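Local structure of de novo designed WSHC8 (Synthetic construct, 6O35) at the interface of chains A and B. The protein assembles as a computationally designed octamer of helical hairpins, forming a helical bundle around a central pore. Coordinates in Å, arbitrary orientation; residue numbers count along the deposited sequence, not the author numbering. Chains: chain A/B, de novo designed WSHC8.

Contact 1: the interface of chains A and B. Residues chain A 88-89, 92; chain B 15, 90, 93-94.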
loop_
_atom_site.group_PDB
_atom_site.type_symbol
_atom_site.label_atom_id
_atom_site.label_comp_id
_atom_site.label_asym_id
_atom_site.label_seq_id
_atom_site.Cartn_x
_atom_site.Cartn_y
_atom_site.Cartn_z
ATOM N N LEU A 88 -7.191 -18.509 -8.140
ATOM C CA LEU A 88 -8.220 -18.787 -9.134
ATOM C C LEU A 88 -7.687 -18.593 -10.547
ATOM O O LEU A 88 -7.951 -19.412 -11.435
ATOM C CB LEU A 88 -9.426 -17.884 -8.893
ATOM C CG LEU A 88 -10.728 -18.276 -9.587
ATOM C CD1 LEU A 88 -11.412 -19.395 -8.823
ATOM C CD2 LEU A 88 -11.638 -17.067 -9.718
ATOM N N GLU A 89 -6.935 -17.513 -10.778
ATOM C CA GLU A 89 -6.399 -17.264 -12.111
ATOM C C GLU A 89 -5.391 -18.336 -12.508
ATOM O O GLU A 89 -5.316 -18.722 -13.680
ATOM C CB GLU A 89 -5.754 -15.881 -12.173
ATOM C CG GLU A 89 -5.361 -15.459 -13.580
ATOM C CD GLU A 89 -4.632 -14.132 -13.610
ATOM O OE1 GLU A 89 -4.505 -13.498 -12.542
ATOM O OE2 GLU A 89 -4.186 -13.724 -14.703
ATOM N N GLN A 92 -7.075 -21.204 -13.781
ATOM C CA GLN A 92 -7.509 -20.968 -15.153
ATOM C C GLN A 92 -6.384 -21.251 -16.140
ATOM O O GLN A 92 -6.608 -21.887 -17.177
ATOM C CB GLN A 92 -8.012 -19.533 -15.308
ATOM C CG GLN A 92 -9.400 -19.292 -14.735
ATOM C CD GLN A 92 -9.953 -17.928 -15.107
ATOM O OE1 GLN A 92 -9.199 -16.991 -15.370
ATOM N NE2 GLN A 92 -11.278 -17.813 -15.140
ATOM N N LEU B 15 -16.374 -20.620 -10.292
ATOM C CA LEU B 15 -16.421 -19.162 -10.288
ATOM C C LEU B 15 -17.709 -18.668 -9.646
ATOM O O LEU B 15 -17.706 -17.693 -8.885
ATOM C CB LEU B 15 -16.307 -18.627 -11.715
ATOM C CG LEU B 15 -14.981 -18.868 -12.432
ATOM C CD1 LEU B 15 -15.090 -18.510 -13.906
ATOM C CD2 LEU B 15 -13.878 -18.065 -11.766
ATOM N N LEU B 90 -11.673 -12.465 -14.392
ATOM C CA LEU B 90 -11.577 -13.918 -14.463
ATOM C C LEU B 90 -12.763 -14.506 -15.215
ATOM O O LEU B 90 -12.603 -15.436 -16.015
ATOM C CB LEU B 90 -11.485 -14.502 -13.054
ATOM C CG LEU B 90 -10.321 -13.952 -12.226
ATOM C CD1 LEU B 90 -10.483 -14.271 -10.749
ATOM C CD2 LEU B 90 -8.994 -14.497 -12.744
ATOM N N ASN B 93 -12.015 -14.192 -18.881
ATOM C CA ASN B 93 -11.138 -15.265 -19.335
ATOM C C ASN B 93 -11.930 -16.549 -19.549
ATOM O O ASN B 93 -11.783 -17.222 -20.574
ATOM C CB ASN B 93 -10.012 -15.486 -18.325
ATOM C CG ASN B 93 -9.087 -14.292 -18.215
ATOM O OD1 ASN B 93 -8.713 -13.687 -19.220
ATOM N ND2 ASN B 93 -8.715 -13.946 -16.991
ATOM N N GLN B 94 -12.776 -16.904 -18.580
ATOM C CA GLN B 94 -13.645 -18.067 -18.734
ATOM C C GLN B 94 -14.484 -17.952 -20.000
ATOM O O GLN B 94 -14.492 -18.860 -20.840
ATOM C CB GLN B 94 -14.537 -18.205 -17.497
ATOM C CG GLN B 94 -15.554 -19.331 -17.557
ATOM C CD GLN B 94 -14.926 -20.700 -17.410
ATOM O OE1 GLN B 94 -13.769 -20.828 -17.011
ATOM N NE2 GLN B 94 -15.690 -21.736 -17.735
#
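A:Leu88 puts its CD2 methyl between B:Leu15 CD2 and B:Leu90 CD1, where helix 55-101 of one hairpin lies against both helices of the next in this designed helical bundle. Both methyl pairs are modelled too close to be taken literally, but the leucine side chains cross at a slant at the seam. A:Leu88 carries CG anti to the backbone N (chi1 -164°), which swings its branch toward chain B. The other methyl of B:Leu90, CD2, turns to A:Glu89 and lies 3.6 Å from its CB; the side chains cross at about a right angle, and it is the aliphatic root of the glutamate that touches.

Outward from the leucines, A:Gln92 stretches an extended chain across the boundary. Its amide nitrogen NE2 gives a nearly straight hydrogen bond (172° at the hydrogen) to the main-chain carbonyl O of B:Leu90, at 2.9 Å. The acceptor lies in the plane of the glutamine amide, whereas NE2 sits above the carbonyl plane. The amide oxygen OE1 faces B:Asn93, 3.4 Å from its CB, and takes a weak hydrogen bond from ND2 at 3.5 Å, the two amide planes standing 77° apart. An alanine in place of A:Gln92 would probably leave the B:Leu90 carbonyl without this side-chain donor and B:Asn93 ND2 without its weak acceptor, and open a gap beside the B:Leu90 side chain.

Contact 2: the interface of chains A and B. Residues chain A 63, 66; chain B 36, 39-40, 43.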
loop_
_atom_site.group_PDB
_atom_site.type_symbol
_atom_site.label_atom_id
_atom_site.label_comp_id
_atom_site.label_asym_id
_atom_site.label_seq_id
_atom_site.Cartn_x
_atom_site.Cartn_y
_atom_site.Cartn_z
ATOM N N GLN A 63 -14.122 0.530 22.928
ATOM C CA GLN A 63 -14.138 0.942 21.528
ATOM C C GLN A 63 -12.785 0.722 20.865
ATOM O O GLN A 63 -12.721 0.497 19.650
ATOM C CB GLN A 63 -14.559 2.406 21.415
ATOM C CG GLN A 63 -16.064 2.614 21.484
ATOM C CD GLN A 63 -16.449 4.079 21.502
ATOM O OE1 GLN A 63 -16.895 4.630 20.495
ATOM N NE2 GLN A 63 -16.280 4.721 22.654
ATOM N N MET A 66 -13.016 -3.066 19.868
ATOM C CA MET A 66 -13.839 -3.280 18.682
ATOM C C MET A 66 -13.173 -2.704 17.438
ATOM O O MET A 66 -13.253 -3.292 16.352
ATOM C CB MET A 66 -15.218 -2.651 18.885
ATOM C CG MET A 66 -16.025 -3.274 20.010
ATOM S SD MET A 66 -17.672 -2.556 20.170
ATOM C CE MET A 66 -17.286 -0.952 20.868
ATOM N N LEU B 36 -21.218 -3.812 16.136
ATOM C CA LEU B 36 -20.193 -3.088 16.881
ATOM C C LEU B 36 -20.470 -1.588 16.886
ATOM O O LEU B 36 -20.391 -0.933 17.931
ATOM C CB LEU B 36 -18.812 -3.376 16.292
ATOM C CG LEU B 36 -18.353 -4.835 16.294
ATOM C CD1 LEU B 36 -16.842 -4.920 16.105
ATOM C CD2 LEU B 36 -18.770 -5.557 17.566
ATOM N N ARG B 39 -23.086 -0.902 19.285
ATOM C CA ARG B 39 -22.580 -0.911 20.653
ATOM C C ARG B 39 -21.891 0.410 20.977
ATOM O O ARG B 39 -22.137 1.017 22.027
ATOM C CB ARG B 39 -21.598 -2.061 20.862
ATOM C CG ARG B 39 -22.057 -3.420 20.385
ATOM C CD ARG B 39 -21.014 -4.462 20.762
ATOM N NE ARG B 39 -21.476 -5.830 20.559
ATOM C CZ ARG B 39 -20.731 -6.908 20.783
ATOM N NH1 ARG B 39 -21.233 -8.117 20.573
ATOM N NH2 ARG B 39 -19.483 -6.778 21.214
ATOM N N SER B 40 -21.007 0.862 20.083
ATOM C CA SER B 40 -20.260 2.093 20.321
ATOM C C SER B 40 -21.198 3.268 20.564
ATOM O O SER B 40 -20.969 4.074 21.475
ATOM C CB SER B 40 -19.336 2.368 19.134
ATOM O OG SER B 40 -18.558 3.533 19.342
ATOM N N LEU B 43 -22.571 2.884 24.101
ATOM C CA LEU B 43 -21.621 3.310 25.122
ATOM C C LEU B 43 -21.626 4.825 25.275
ATOM O O LEU B 43 -21.747 5.351 26.387
ATOM C CB LEU B 43 -20.216 2.819 24.775
ATOM C CG LEU B 43 -19.886 1.355 25.059
ATOM C CD1 LEU B 43 -18.593 0.964 24.357
ATOM C CD2 LEU B 43 -19.778 1.110 26.553
HETATM O O HOH W 1 -15.921 2.785 18.154
#
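Water 1 bridges the two chains, lying 3.1 Å from the amide oxygen OE1 of A:Gln63 and 3.0 Å from the hydroxyl OG of B:Ser40. The direct approach of those two oxygens is modelled too short to be trusted, so the water carries the sounder polar link at this interface between designed helical hairpins. B:Ser40 holds OG anti to its backbone N (chi1 -178°), pointing the hydroxyl at the glutamine. Behind the oxygens, A:Gln63 CG packs 4.0 Å from B:Ser40 CB.

One turn along helix 55-101, A:Met66 makes the apolar half of the patch and hides more surface than its neighbours here. Its CB rests 3.9 Å from the CD1 methyl of B:Leu36. The thioether SD lies over helix 3-50 of chain B, 3.9 Å from the main-chain O of B:Leu36 and at a similar distance from CD of B:Arg39, whose aliphatic stretch runs slantwise across the methionine chain. Within chain B, the CD2 methyl of B:Leu36 covers one face of the B:Arg39 guanidinium near its rim. A bend at the last torsion of A:Met66 (chi3 -73°) turns the terminal methyl away from the arginine and toward B:Leu43, where CE meets CD1 tip to tip at 4.2 Å.

Contact 3: the interface of chains A and B. Residues chain A 77, 81, 85; chain B 22, 25, 79-80, 83, 87.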
loop_
_atom_site.group_PDB
_atom_site.type_symbol
_atom_site.label_atom_id
_atom_site.label_comp_id
_atom_site.label_asym_id
_atom_site.label_seq_id
_atom_site.Cartn_x
_atom_site.Cartn_y
_atom_site.Cartn_z
ATOM N N TRP A 77 -9.750 -10.496 5.736
ATOM C CA TRP A 77 -10.606 -10.553 4.558
ATOM C C TRP A 77 -9.846 -10.114 3.314
ATOM O O TRP A 77 -9.990 -10.716 2.242
ATOM C CB TRP A 77 -11.836 -9.676 4.791
ATOM C CG TRP A 77 -12.774 -9.559 3.633
ATOM C CD1 TRP A 77 -12.831 -10.359 2.525
ATOM C CD2 TRP A 77 -13.799 -8.573 3.469
ATOM N NE1 TRP A 77 -13.826 -9.926 1.683
ATOM C CE2 TRP A 77 -14.436 -8.832 2.238
ATOM C CE3 TRP A 77 -14.241 -7.497 4.243
ATOM C CZ2 TRP A 77 -15.490 -8.056 1.765
ATOM C CZ3 TRP A 77 -15.287 -6.725 3.772
ATOM C CH2 TRP A 77 -15.900 -7.009 2.542
ATOM N N SER A 81 -9.127 -12.904 0.374
ATOM C CA SER A 81 -9.753 -12.556 -0.896
ATOM C C SER A 81 -8.710 -12.424 -2.000
ATOM O O SER A 81 -8.870 -12.982 -3.091
ATOM C CB SER A 81 -10.548 -11.260 -0.740
ATOM O OG SER A 81 -10.862 -10.692 -1.998
ATOM N N ILE A 85 -8.498 -15.135 -5.224
ATOM C CA ILE A 85 -8.605 -14.654 -6.596
ATOM C C ILE A 85 -7.337 -14.974 -7.377
ATOM O O ILE A 85 -7.399 -15.426 -8.527
ATOM C CB ILE A 85 -8.921 -13.145 -6.603
ATOM C CG1 ILE A 85 -10.407 -12.931 -6.304
ATOM C CG2 ILE A 85 -8.519 -12.520 -7.930
ATOM C CD1 ILE A 85 -10.809 -11.483 -6.150
ATOM N N GLN B 22 -17.929 -14.228 -1.782
ATOM C CA GLN B 22 -17.534 -12.837 -1.595
ATOM C C GLN B 22 -18.734 -11.969 -1.240
ATOM O O GLN B 22 -18.613 -11.030 -0.446
ATOM C CB GLN B 22 -16.838 -12.319 -2.852
ATOM C CG GLN B 22 -15.518 -13.017 -3.137
ATOM C CD GLN B 22 -14.728 -12.346 -4.238
ATOM N N LYS B 25 -19.161 -12.521 2.520
ATOM C CA LYS B 25 -18.223 -11.751 3.329
ATOM C C LYS B 25 -18.593 -10.274 3.356
ATOM O O LYS B 25 -18.448 -9.613 4.391
ATOM C CB LYS B 25 -16.802 -11.940 2.801
ATOM C CG LYS B 25 -16.099 -13.167 3.362
ATOM C CD LYS B 25 -14.815 -13.468 2.604
ATOM N N ILE B 79 -12.145 -3.383 -0.621
ATOM C CA ILE B 79 -11.969 -4.823 -0.775
ATOM C C ILE B 79 -12.980 -5.381 -1.770
ATOM O O ILE B 79 -12.614 -6.071 -2.728
ATOM C CB ILE B 79 -12.083 -5.523 0.593
ATOM C CG1 ILE B 79 -10.873 -5.181 1.466
ATOM C CG2 ILE B 79 -12.224 -7.026 0.408
ATOM C CD1 ILE B 79 -11.042 -5.564 2.921
ATOM N N GLU B 80 -14.267 -5.101 -1.551
ATOM C CA GLU B 80 -15.302 -5.660 -2.413
ATOM C C GLU B 80 -15.202 -5.112 -3.832
ATOM O O GLU B 80 -15.415 -5.848 -4.803
ATOM C CB GLU B 80 -16.685 -5.376 -1.832
ATOM C CG GLU B 80 -17.199 -6.473 -0.919
ATOM C CD GLU B 80 -17.293 -7.817 -1.620
ATOM O OE1 GLU B 80 -17.502 -7.837 -2.853
ATOM O OE2 GLU B 80 -17.146 -8.853 -0.939
ATOM N N SER B 83 -12.421 -7.056 -5.363
ATOM C CA SER B 83 -12.795 -8.447 -5.597
ATOM C C SER B 83 -13.728 -8.568 -6.795
ATOM O O SER B 83 -13.466 -9.339 -7.726
ATOM C CB SER B 83 -13.458 -9.029 -4.348
ATOM O OG SER B 83 -12.563 -9.053 -3.253
ATOM N N LEU B 87 -12.676 -10.858 -10.243
ATOM C CA LEU B 87 -13.525 -11.950 -10.706
ATOM C C LEU B 87 -14.158 -11.623 -12.049
ATOM O O LEU B 87 -14.262 -12.489 -12.926
ATOM C CB LEU B 87 -14.604 -12.242 -9.666
ATOM C CG LEU B 87 -14.182 -13.208 -8.563
ATOM C CD1 LEU B 87 -14.973 -12.953 -7.298
ATOM C CD2 LEU B 87 -14.371 -14.641 -9.038
#
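B:Ile79 lays its CG2 methyl over one face of the A:Trp77 indole, a CH-pi contact at the centre of this helical-bundle interface. The methyl is 3.6 Å from the centroid of the five-membered ring and nearly as near that of the six-membered ring; it lies over both rings, on the side of CE2 and NE1. The opposite face is covered by B:Lys25 of helix 3-50, whose CB lies 3.7 Å above the ring plane toward the rim while CD approaches CD1; the lysine is modelled only as far as CD. A:Trp77 thus stands as a plate between the two helices of chain B, directed there by CG anti to the backbone N (chi1 176°). A leucine in place of A:Trp77 would probably open a gap between B:Ile79 and B:Lys25, leaving both without the flat surface they pack on.

At the benzo edge, B:Glu80 meets the rim, its side chain at about a right angle to that of the tryptophan: CG lies 3.6 Å from CZ2, and the carboxylate carbon CD is level with the indole plane, though the carboxylate itself is turned 43° from it. About two turns further along helix 55-101, A:Ile85 sets its CD1 methyl 3.7 Å from CA of B:Ser83. Between this methyl and the indole, the hydroxyls of A:Ser81 and B:Ser83 hydrogen-bond OG to OG at 2.7 Å. B:Ser83 OG also donates to the main-chain O of B:Ile79 at 3.0 Å, from above the carbonyl plane.

Contact 4: the interface of chains A and B. Residues chain A 55-56, 59, 63; chain B 43, 47, 52-53, 61.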
loop_
_atom_site.group_PDB
_atom_site.type_symbol
_atom_site.label_atom_id
_atom_site.label_comp_id
_atom_site.label_asym_id
_atom_site.label_seq_id
_atom_site.Cartn_x
_atom_site.Cartn_y
_atom_site.Cartn_z
ATOM N N GLU A 55 -15.217 5.527 33.992
ATOM C CA GLU A 55 -16.288 5.207 33.055
ATOM C C GLU A 55 -15.872 5.509 31.621
ATOM O O GLU A 55 -16.238 4.779 30.692
ATOM C CB GLU A 55 -17.553 5.985 33.419
ATOM N N ALA A 56 -15.106 6.582 31.420
ATOM C CA ALA A 56 -14.648 6.934 30.082
ATOM C C ALA A 56 -13.477 6.062 29.646
ATOM O O ALA A 56 -13.406 5.657 28.480
ATOM C CB ALA A 56 -14.258 8.411 30.034
ATOM N N ALA A 59 -14.830 2.891 28.386
ATOM C CA ALA A 59 -15.467 3.110 27.092
ATOM C C ALA A 59 -14.426 3.290 25.996
ATOM O O ALA A 59 -14.596 2.788 24.878
ATOM C CB ALA A 59 -16.390 4.326 27.161
ATOM N N GLN A 63 -14.122 0.530 22.928
ATOM C CA GLN A 63 -14.138 0.942 21.528
ATOM C C GLN A 63 -12.785 0.722 20.865
ATOM O O GLN A 63 -12.721 0.497 19.650
ATOM C CB GLN A 63 -14.559 2.406 21.415
ATOM C CG GLN A 63 -16.064 2.614 21.484
ATOM C CD GLN A 63 -16.449 4.079 21.502
ATOM O OE1 GLN A 63 -16.895 4.630 20.495
ATOM N NE2 GLN A 63 -16.280 4.721 22.654
ATOM N N LEU B 43 -22.571 2.884 24.101
ATOM C CA LEU B 43 -21.621 3.310 25.122
ATOM C C LEU B 43 -21.626 4.825 25.275
ATOM O O LEU B 43 -21.747 5.351 26.387
ATOM C CB LEU B 43 -20.216 2.819 24.775
ATOM C CG LEU B 43 -19.886 1.355 25.059
ATOM C CD1 LEU B 43 -18.593 0.964 24.357
ATOM C CD2 LEU B 43 -19.778 1.110 26.553
ATOM N N LEU B 47 -22.483 7.168 28.521
ATOM C CA LEU B 47 -21.638 8.229 29.056
ATOM C C LEU B 47 -22.387 9.557 29.104
ATOM O O LEU B 47 -22.259 10.317 30.071
ATOM C CB LEU B 47 -20.369 8.372 28.218
ATOM C CG LEU B 47 -19.319 7.268 28.324
ATOM C CD1 LEU B 47 -18.091 7.639 27.497
ATOM C CD2 LEU B 47 -18.923 7.000 29.764
ATOM N N ALA B 52 -20.445 11.208 32.508
ATOM C CA ALA B 52 -19.186 10.650 32.983
ATOM C C ALA B 52 -17.986 11.123 32.174
ATOM O O ALA B 52 -16.847 10.805 32.536
ATOM C CB ALA B 52 -19.244 9.118 32.951
ATOM N N ALA B 53 -18.215 11.866 31.094
ATOM C CA ALA B 53 -17.155 12.427 30.272
ATOM C C ALA B 53 -17.465 13.892 29.985
ATOM O O ALA B 53 -18.629 14.277 29.851
ATOM C CB ALA B 53 -16.994 11.655 28.957
ATOM N N MET B 61 -14.941 11.772 21.326
ATOM C CA MET B 61 -15.248 10.350 21.220
ATOM C C MET B 61 -16.237 10.084 20.091
ATOM O O MET B 61 -16.056 9.140 19.313
ATOM C CB MET B 61 -15.798 9.833 22.550
ATOM C CG MET B 61 -15.304 8.444 22.919
ATOM S SD MET B 61 -16.071 7.791 24.414
ATOM C CE MET B 61 -15.408 8.899 25.657
#
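B:Leu47 packs both its methyls against the start of helix 55-101 in chain A, in the tighter part of the contact. CD1 meets the CB of A:Ala59 at 3.7 Å, while CD2 lies 3.6 Å from the main-chain O of A:Glu55 and 4.0 Å from its CB. The leucine has CG anti to its carbonyl carbon (chi1 -71°), and its forked tip spans one turn of the opposing helix. B:Ala52, in the loop after helix 3-50, belongs to this close packing, touching A:Glu55 CB to CB at 3.6 Å; the glutamate is modelled only to CB. The small side chains of A:Ala56 and A:Ala59 probably let the helices approach, and B:Leu47 CD2 lies 4.2 Å from the main-chain N of A:Ala56, a van der Waals contact.

The packing is looser to either side. CB of B:Ala53 comes no nearer than 4.4 Å to CB of A:Ala56, and B:Leu43 merely slides past the stem of A:Gln63. That glutamine lies aslant B:Met61, its amide NE2 3.5 Å from SD; the same nitrogen makes a weak hydrogen bond back to the main-chain O of A:Ala59, which may steady the amide over the sulfur. Within this patch no nitrogen or oxygen of one chain comes within bonding distance of one on the other, so it joins the loop ends of neighbouring hairpins through apolar contact and shape, and is likely to hold that end of the octamer together.

The four contacts follow one long seam, with helix 55-101 of chain A laid against both helices of chain B. Contact 4 sits at the hairpin-loop end and contact 2 about 10 Å further in, between centres of C-alpha atoms; they share A:Gln63 and B:Leu43. Contact 3 lies about 26 Å from contact 2, and contact 1 a further step of about 14 Å from contact 3, toward the chain ends. Contacts 1 and 4 are about 49 Å apart, so the neighbours are fastened at widely spaced points, which probably fixes their register and tilt. Repeated among eight copies, such seams would close the bundle.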